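Local coordinates for putative cathepsin d (Ixodes ricinus, PDB 5N7Q), which probably cleaves proteins as an aspartic endopeptidase of the pepsin family, and is captured here in complex with the inhibitor pepstatin A, at residues A[67-72]-A[88-93]; A[199-204]-A[220-225]. One frame throughout, in Å; residues are numbered along the deposited sequence.

Interaction 1: A[67-72]-A[88-93]; sequences TYEADG and ISKDVC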
ATOM      1  N   THR A  67      14.685  19.126  17.981  1.00 12.82           N
ATOM      2  CA  THR A  67      14.137  19.661  16.748  1.00 12.48           C
ATOM      3  C   THR A  67      12.601  19.625  16.672  1.00 11.82           C
ATOM      4  O   THR A  67      12.010  20.106  15.695  1.00 12.04           O
ATOM      5  CB  THR A  67      14.767  18.958  15.527  1.00 12.65           C
ATOM      6  OG1 THR A  67      14.756  17.554  15.739  1.00 13.14           O
ATOM      7  CG2 THR A  67      16.218  19.462  15.323  1.00 13.34           C
ATOM      8  N   TYR A  68      11.955  19.083  17.717  1.00 10.72           N
ATOM      9  CA  TYR A  68      10.505  19.101  17.823  1.00 11.22           C
ATOM     10  C   TYR A  68       9.923  20.503  17.827  1.00 11.06           C
ATOM     11  O   TYR A  68      10.464  21.401  18.504  1.00 11.83           O
ATOM     12  CB  TYR A  68      10.079  18.374  19.087  1.00 11.27           C
ATOM     13  CG  TYR A  68       8.754  18.793  19.686  1.00 10.84           C
ATOM     14  CD1 TYR A  68       7.535  18.425  19.105  1.00 10.78           C
ATOM     15  CD2 TYR A  68       8.729  19.565  20.859  1.00 10.81           C
ATOM     16  CE1 TYR A  68       6.327  18.814  19.663  1.00 10.93           C
ATOM     17  CE2 TYR A  68       7.537  19.948  21.420  1.00 11.40           C
ATOM     18  CZ  TYR A  68       6.342  19.568  20.834  1.00 11.51           C
ATOM     19  OH  TYR A  68       5.150  19.970  21.397  1.00 11.63           O
ATOM     20  N   GLU A  69       8.839  20.681  17.076  1.00 11.22           N
ATOM     21  CA  GLU A  69       8.040  21.884  17.132  1.00 12.18           C
ATOM     22  C   GLU A  69       6.601  21.501  17.327  1.00 11.96           C
ATOM     23  O   GLU A  69       6.066  20.627  16.626  1.00 11.11           O
ATOM     24  CB  GLU A  69       8.184  22.702  15.841  1.00 13.28           C
ATOM     25  CG  GLU A  69       9.591  23.190  15.559  1.00 14.43           C
ATOM     26  CD  GLU A  69       9.662  23.810  14.182  1.00 16.59           C
ATOM     27  OE1 GLU A  69       9.362  25.012  14.075  1.00 18.24           O
ATOM     28  OE2 GLU A  69       9.980  23.092  13.212  1.00 17.28           O
ATOM     29  N   ALA A  70       5.944  22.147  18.282  1.00 11.85           N
ATOM     30  CA  ALA A  70       4.542  21.908  18.561  1.00 12.25           C
ATOM     31  C   ALA A  70       3.638  22.377  17.432  1.00 12.64           C
ATOM     32  O   ALA A  70       3.973  23.308  16.684  1.00 13.95           O
ATOM     33  CB  ALA A  70       4.163  22.626  19.855  1.00 12.58           C
ATOM     34  N   ASP A  71       2.489  21.735  17.312  1.00 12.22           N
ATOM     35  CA  ASP A  71       1.406  22.208  16.463  1.00 12.39           C
ATOM     36  C   ASP A  71       0.142  22.056  17.284  1.00 11.26           C
ATOM     37  O   ASP A  71      -0.453  23.054  17.711  1.00 11.73           O
ATOM     38  CB  ASP A  71       1.392  21.440  15.133  1.00 12.97           C
ATOM     39  CG  ASP A  71       0.264  21.876  14.210  1.00 14.09           C
ATOM     40  OD1 ASP A  71      -0.926  21.837  14.582  1.00 13.52           O
ATOM     41  OD2 ASP A  71       0.587  22.249  13.061  1.00 17.86           O
ATOM     42  N   GLY A  72      -0.278  20.826  17.545  1.00 10.50           N
ATOM     43  CA  GLY A  72      -1.390  20.603  18.443  1.00 11.16           C
ATOM     44  C   GLY A  72      -2.768  20.525  17.841  1.00 11.42           C
ATOM     45  O   GLY A  72      -3.714  20.220  18.553  1.00 12.17           O
ATOM     46  N   ILE A  88      -1.270  16.868  15.961  1.00  9.38           N
ATOM     47  CA  ILE A  88      -0.144  17.063  15.066  1.00 10.41           C
ATOM     48  C   ILE A  88       1.076  17.638  15.801  1.00  9.90           C
ATOM     49  O   ILE A  88       0.934  18.490  16.717  1.00 10.32           O
ATOM     50  CB  ILE A  88      -0.524  18.008  13.910  1.00 10.58           C
ATOM     51  CG1 ILE A  88      -1.687  17.417  13.091  1.00 11.15           C
ATOM     52  CG2 ILE A  88       0.673  18.288  13.009  1.00 10.76           C
ATOM     53  CD1 ILE A  88      -1.344  16.160  12.325  1.00 11.73           C
ATOM     54  N   SER A  89       2.263  17.167  15.423  1.00  9.74           N
ATOM     55  CA  SER A  89       3.555  17.766  15.819  1.00  9.92           C
ATOM     56  C   SER A  89       4.428  17.838  14.578  1.00 10.14           C
ATOM     57  O   SER A  89       4.022  17.397  13.505  1.00 10.02           O
ATOM     58  CB  SER A  89       4.221  16.926  16.920  1.00 10.14           C
ATOM     59  OG  SER A  89       3.431  16.969  18.110  1.00 10.43           O
ATOM     60  N   LYS A  90       5.603  18.439  14.704  1.00 10.06           N
ATOM     61  CA  LYS A  90       6.531  18.558  13.576  1.00 11.47           C
ATOM     62  C   LYS A  90       7.932  18.248  14.038  1.00 11.07           C
ATOM     63  O   LYS A  90       8.339  18.654  15.134  1.00 10.85           O
ATOM     64  CB  LYS A  90       6.427  19.993  13.035  1.00 13.22           C
ATOM     65  CG  LYS A  90       7.222  20.362  11.787  1.00 15.65           C
ATOM     66  CD  LYS A  90       6.629  21.605  11.074  1.00 17.09           C
ATOM     67  CE  LYS A  90       6.546  22.836  11.980  1.00 19.10           C
ATOM     68  NZ  LYS A  90       6.183  24.094  11.235  1.00 20.79           N
ATOM     69  N   ASP A  91       8.699  17.518  13.235  1.00 10.69           N
ATOM     70  CA  ASP A  91      10.070  17.171  13.609  1.00 10.38           C
ATOM     71  C   ASP A  91      10.808  16.722  12.353  1.00 10.69           C
ATOM     72  O   ASP A  91      10.207  16.612  11.268  1.00 10.80           O
ATOM     73  CB  ASP A  91      10.087  16.080  14.707  1.00 10.91           C
ATOM     74  CG  ASP A  91      11.266  16.206  15.649  1.00 10.80           C
ATOM     75  OD1 ASP A  91      12.321  16.717  15.201  1.00 11.36           O
ATOM     76  OD2 ASP A  91      11.169  15.764  16.809  1.00 11.41           O
ATOM     77  N   VAL A  92      12.096  16.487  12.504  1.00 10.43           N
ATOM     78  CA  VAL A  92      12.919  15.875  11.464  0.50 10.54           C
ATOM     79  C   VAL A  92      12.487  14.424  11.257  1.00 10.65           C
ATOM     80  O   VAL A  92      12.292  13.712  12.228  1.00 11.62           O
ATOM     81  CB  VAL A  92      14.408  15.904  11.883  0.50 10.73           C
ATOM     82  CG1 VAL A  92      15.275  15.109  10.904  0.50 10.66           C
ATOM     83  CG2 VAL A  92      14.914  17.341  11.991  0.50 10.55           C
ATOM     84  N   CYS A  93      12.366  13.990   9.995  1.00 10.34           N
ATOM     85  CA  CYS A  93      12.036  12.601   9.621  1.00 10.69           C
ATOM     86  C   CYS A  93      13.149  12.089   8.712  1.00 10.66           C
ATOM     87  O   CYS A  93      13.529  12.772   7.755  1.00 11.39           O
ATOM     88  CB  CYS A  93      10.709  12.551   8.862  1.00 10.86           C
ATOM     89  SG  CYS A  93      10.227  10.898   8.266  1.00 12.16           S
TER
HETATM   90  O   HOH W   1       8.670  26.164  11.832  1.00 29.92           O
HETATM   91  O   HOH W   2       2.268  19.355  19.120  1.00 11.01           O

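Interaction 2: A[199-204]-A[220-225]; sequences FHVDGV and DGCEAI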
ATOM      1  N   PHE A 199      -6.057   5.881 -11.866  1.00  8.27           N
ATOM      2  CA  PHE A 199      -5.930   5.826 -13.331  1.00  8.39           C
ATOM      3  C   PHE A 199      -7.020   4.960 -13.928  1.00  8.90           C
ATOM      4  O   PHE A 199      -7.739   4.268 -13.212  1.00  8.71           O
ATOM      5  CB  PHE A 199      -4.532   5.297 -13.730  1.00  8.57           C
ATOM      6  CG  PHE A 199      -4.158   4.037 -13.019  1.00  8.76           C
ATOM      7  CD1 PHE A 199      -4.516   2.798 -13.535  1.00  9.16           C
ATOM      8  CD2 PHE A 199      -3.507   4.079 -11.791  1.00  8.84           C
ATOM      9  CE1 PHE A 199      -4.202   1.628 -12.854  1.00  9.40           C
ATOM     10  CE2 PHE A 199      -3.192   2.914 -11.121  1.00  9.63           C
ATOM     11  CZ  PHE A 199      -3.546   1.687 -11.639  1.00  9.36           C
ATOM     12  N   HIS A 200      -7.095   5.011 -15.253  1.00  8.94           N
ATOM     13  CA  HIS A 200      -8.077   4.229 -16.013  1.00 10.23           C
ATOM     14  C   HIS A 200      -7.533   2.857 -16.388  1.00  9.88           C
ATOM     15  O   HIS A 200      -6.383   2.694 -16.819  1.00  9.73           O
ATOM     16  CB  HIS A 200      -8.458   5.016 -17.268  1.00 11.10           C
ATOM     17  CG  HIS A 200      -9.482   4.336 -18.123  1.00 11.68           C
ATOM     18  ND1 HIS A 200     -10.809   4.271 -17.775  1.00 12.54           N
ATOM     19  CD2 HIS A 200      -9.371   3.702 -19.313  1.00 12.72           C
ATOM     20  CE1 HIS A 200     -11.474   3.619 -18.709  1.00 12.10           C
ATOM     21  NE2 HIS A 200     -10.622   3.246 -19.640  1.00 12.18           N
ATOM     22  N   VAL A 201      -8.387   1.844 -16.203  1.00  9.88           N
ATOM     23  CA  VAL A 201      -8.141   0.459 -16.623  1.00 10.33           C
ATOM     24  C   VAL A 201      -9.090   0.111 -17.789  1.00 10.02           C
ATOM     25  O   VAL A 201     -10.269   0.495 -17.769  1.00 10.29           O
ATOM     26  CB  VAL A 201      -8.326  -0.498 -15.428  1.00 11.10           C
ATOM     27  CG1 VAL A 201      -8.346  -1.950 -15.868  1.00 10.90           C
ATOM     28  CG2 VAL A 201      -7.231  -0.227 -14.390  1.00 11.35           C
ATOM     29  N   ASP A 202      -8.560  -0.618 -18.765  1.00 10.37           N
ATOM     30  CA  ASP A 202      -9.320  -0.959 -19.973  1.00 10.75           C
ATOM     31  C   ASP A 202     -10.223  -2.163 -19.792  1.00 11.03           C
ATOM     32  O   ASP A 202     -11.256  -2.205 -20.450  1.00 11.70           O
ATOM     33  CB  ASP A 202      -8.396  -1.258 -21.145  1.00 11.54           C
ATOM     34  CG  ASP A 202      -7.478  -0.097 -21.506  1.00 13.02           C
ATOM     35  OD1 ASP A 202      -7.799   1.070 -21.228  1.00 16.35           O
ATOM     36  OD2 ASP A 202      -6.393  -0.369 -22.062  1.00 15.08           O
ATOM     37  N   GLY A 203      -9.796  -3.155 -19.007  1.00 10.78           N
ATOM     38  CA  GLY A 203     -10.608  -4.348 -18.762  1.00 10.76           C
ATOM     39  C   GLY A 203      -9.986  -5.289 -17.765  1.00 10.85           C
ATOM     40  O   GLY A 203      -8.823  -5.136 -17.391  1.00 11.28           O
ATOM     41  N   VAL A 204     -10.787  -6.252 -17.319  1.00 11.10           N
ATOM     42  CA  VAL A 204     -10.352  -7.286 -16.382  1.00 12.11           C
ATOM     43  C   VAL A 204     -10.971  -8.570 -16.910  1.00 12.10           C
ATOM     44  O   VAL A 204     -12.146  -8.553 -17.300  1.00 13.65           O
ATOM     45  CB  VAL A 204     -10.857  -6.996 -14.950  1.00 12.96           C
ATOM     46  CG1 VAL A 204     -10.443  -8.105 -13.983  1.00 14.42           C
ATOM     47  CG2 VAL A 204     -10.350  -5.660 -14.437  1.00 12.82           C
ATOM     48  N   ASP A 220     -16.681  -2.100 -19.817  1.00 11.76           N
ATOM     49  CA  ASP A 220     -16.642  -0.821 -20.532  1.00 11.94           C
ATOM     50  C   ASP A 220     -15.573   0.131 -20.008  1.00 11.96           C
ATOM     51  O   ASP A 220     -15.706   1.327 -20.164  1.00 11.73           O
ATOM     52  CB  ASP A 220     -18.021  -0.169 -20.497  1.00 13.09           C
ATOM     53  CG  ASP A 220     -19.110  -1.045 -21.105  1.00 13.93           C
ATOM     54  OD1 ASP A 220     -18.825  -1.805 -22.052  1.00 14.09           O
ATOM     55  OD2 ASP A 220     -20.246  -0.939 -20.605  1.00 15.97           O
ATOM     56  N   GLY A 221     -14.508  -0.421 -19.424  1.00 11.23           N
ATOM     57  CA  GLY A 221     -13.469   0.355 -18.756  1.00 11.29           C
ATOM     58  C   GLY A 221     -13.848   0.686 -17.333  1.00 11.30           C
ATOM     59  O   GLY A 221     -15.023   0.697 -16.960  1.00 11.18           O
ATOM     60  N   CYS A 222     -12.846   1.026 -16.531  1.00 10.65           N
ATOM     61  CA  CYS A 222     -13.074   1.290 -15.120  1.00 10.92           C
ATOM     62  C   CYS A 222     -11.912   2.077 -14.567  1.00 10.31           C
ATOM     63  O   CYS A 222     -10.939   2.298 -15.271  1.00 10.94           O
ATOM     64  CB  CYS A 222     -13.274  -0.038 -14.342  1.00 10.90           C
ATOM     65  SG  CYS A 222     -11.953  -1.221 -14.592  1.00 11.94           S
ATOM     66  N   GLU A 223     -12.037   2.497 -13.309  1.00 10.25           N
ATOM     67  CA  GLU A 223     -11.012   3.292 -12.602  0.50  9.99           C
ATOM     68  C   GLU A 223     -10.356   2.369 -11.571  1.00  9.60           C
ATOM     69  O   GLU A 223     -10.996   1.442 -11.043  1.00 10.05           O
ATOM     70  CB  GLU A 223     -11.594   4.548 -11.893  0.50 10.14           C
ATOM     71  CG  GLU A 223     -12.009   5.771 -12.751  0.50 10.37           C
ATOM     72  CD  GLU A 223     -10.852   6.674 -13.252  0.50 10.55           C
ATOM     73  OE1 GLU A 223     -10.319   7.596 -12.516  0.50  8.15           O
ATOM     74  OE2 GLU A 223     -10.546   6.509 -14.457  0.50 11.20           O
ATOM     75  N   ALA A 224      -9.085   2.623 -11.265  1.00  8.66           N
ATOM     76  CA  ALA A 224      -8.322   1.863 -10.289  1.00  8.35           C
ATOM     77  C   ALA A 224      -7.313   2.763  -9.600  1.00  7.80           C
ATOM     78  O   ALA A 224      -6.989   3.840 -10.080  1.00  7.77           O
ATOM     79  CB  ALA A 224      -7.564   0.720 -10.966  1.00  8.19           C
ATOM     80  N   ILE A 225      -6.773   2.288  -8.484  1.00  7.72           N
ATOM     81  CA  ILE A 225      -5.626   2.936  -7.804  1.00  7.26           C
ATOM     82  C   ILE A 225      -4.538   1.909  -7.558  1.00  7.33           C
ATOM     83  O   ILE A 225      -4.830   0.703  -7.430  1.00  7.75           O
ATOM     84  CB  ILE A 225      -6.040   3.658  -6.479  1.00  7.19           C
ATOM     85  CG1 ILE A 225      -6.356   2.652  -5.351  1.00  7.55           C
ATOM     86  CG2 ILE A 225      -7.249   4.570  -6.747  1.00  7.25           C
ATOM     87  CD1 ILE A 225      -6.628   3.282  -3.995  1.00  8.16           C
TER

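Interaction 1: A[67-72]-A[88-93]
Thr-67 and Asp-91 meet through their side chains, which cross at about a right angle. Thr-67 OG1 donates to the syn lone pair of Asp-91 OD1 at 2.6 Å. The same oxygen accepts Val-92 N on its anti side at 2.7 Å, with the donor 22° out of the carboxylate plane. Asp-91 OD2 is bonded by Ser-65 OG and Tyr-60 OH. The buried carboxylate is thus gripped at both oxygens, which probably stabilises its charged form.

Backbone bonds join the two strands. Glu-69 and Lys-90 form a hydrogen-bonded antiparallel pair, with Glu-69 N to Lys-90 O at 2.9 Å. Further on, Gly-72 N reaches Ile-88 O at 2.8 Å.

Two contacts are water-mediated. Glu-69 OE1 and Lys-90 NZ lie 4.4 Å apart, beyond a salt bridge, and a water bonded to both spans the gap. A second water joins Asp-71 N to Ser-89 OG, which also bonds Glu-107.

Van der Waals packing is modest. Ser-89 CB lies in the plane of the Tyr-68 ring, at its edge, 3.9 Å from CE1. Asp-71 CG is anti to the backbone N (chi1 179°), which sets it beside Ile-88 CG2 at 3.8 Å. Asp-71 OD2 pairs with Arg-73.

The strands belong to the hairpin 69-79/82-95. In pepsin-like peptidases its turn forms the active-site flap; this contact is at the end remote from that turn.

Interaction 2: A[199-204]-A[220-225]
Phe-199 lays one face of its ring over the carbonyl of Ala-224, whose O sits 3.9 Å above the ring plane, offset toward the rim. A chi1 of 50° puts CG between the backbone N and the carbonyl carbon. Phe-199 CE1 lies 4.0 Å from Ala-224 CB.

Val-201 continues the same face. Its CG2 packs on Ala-224 CB at 3.6 Å, while its CB lies 3.8 Å from Cys-222 SG, with CG1 close by. That sulfur is disulfide-bonded to Cys-218. Strand 312-314 adds Leu-314, which touches the Phe-199 ring, and Trp-312, which touches Cys-222 and Ala-224.

The backbones are held by two hydrogen-bonded antiparallel pairs, Phe-199 with Ala-224 and Val-201 with Cys-222. Each pair makes both of its N-H to O bonds. Val-201 N to Cys-222 O is 2.8 Å. His-200 and Glu-223 form the non-hydrogen-bonded pair between them.

The other face is polar. The His-200 ring, with CG anti to the backbone N (chi1 -179°), lies by Cys-222 and Gly-221. Its CE1 is 3.8 Å from Gly-221 CA. Gly-221 has a positive phi, and CE1 takes up the space where a CB would stand. His-200 ND1 is 3.2 Å from Cys-222 O, but the angle is too poor for a hydrogen bond. In the conformer described, one of two, Glu-223 OE2 lies at the edge of the His-200 ring, near its plane; the side chains cross at about a right angle. OE1 bonds Thr-192 and Gln-198.

The chemistry differs by face. One, with Phe-199, Val-201, Cys-222 and Ala-224, is apolar and mostly buried; the face with His-200 and Glu-223 is polar. Four backbone bonds join the strands, the disulfide closes the loop leading into strand 222-226, and that strand runs to Asp-227, a probable catalytic residue.

Interaction 1 and interaction 2 do not touch. Their centres are 40 Å apart, their nearest atoms about 21 Å, and they lie on opposite sides of the chain's centre. They follow one another along the chain, in the N-terminal and C-terminal lobes of the pepsin-like fold. Both are antiparallel strand pairs, but they stand differently to the cleft. In interaction 2, the side chain of Ile-225 is about 4 Å from that of Asp-227 and about 8 Å from that of Asp-36, the two predicted catalytic residues. Interaction 1 lies away from these residues, at the far end of the hairpin from its flap turn.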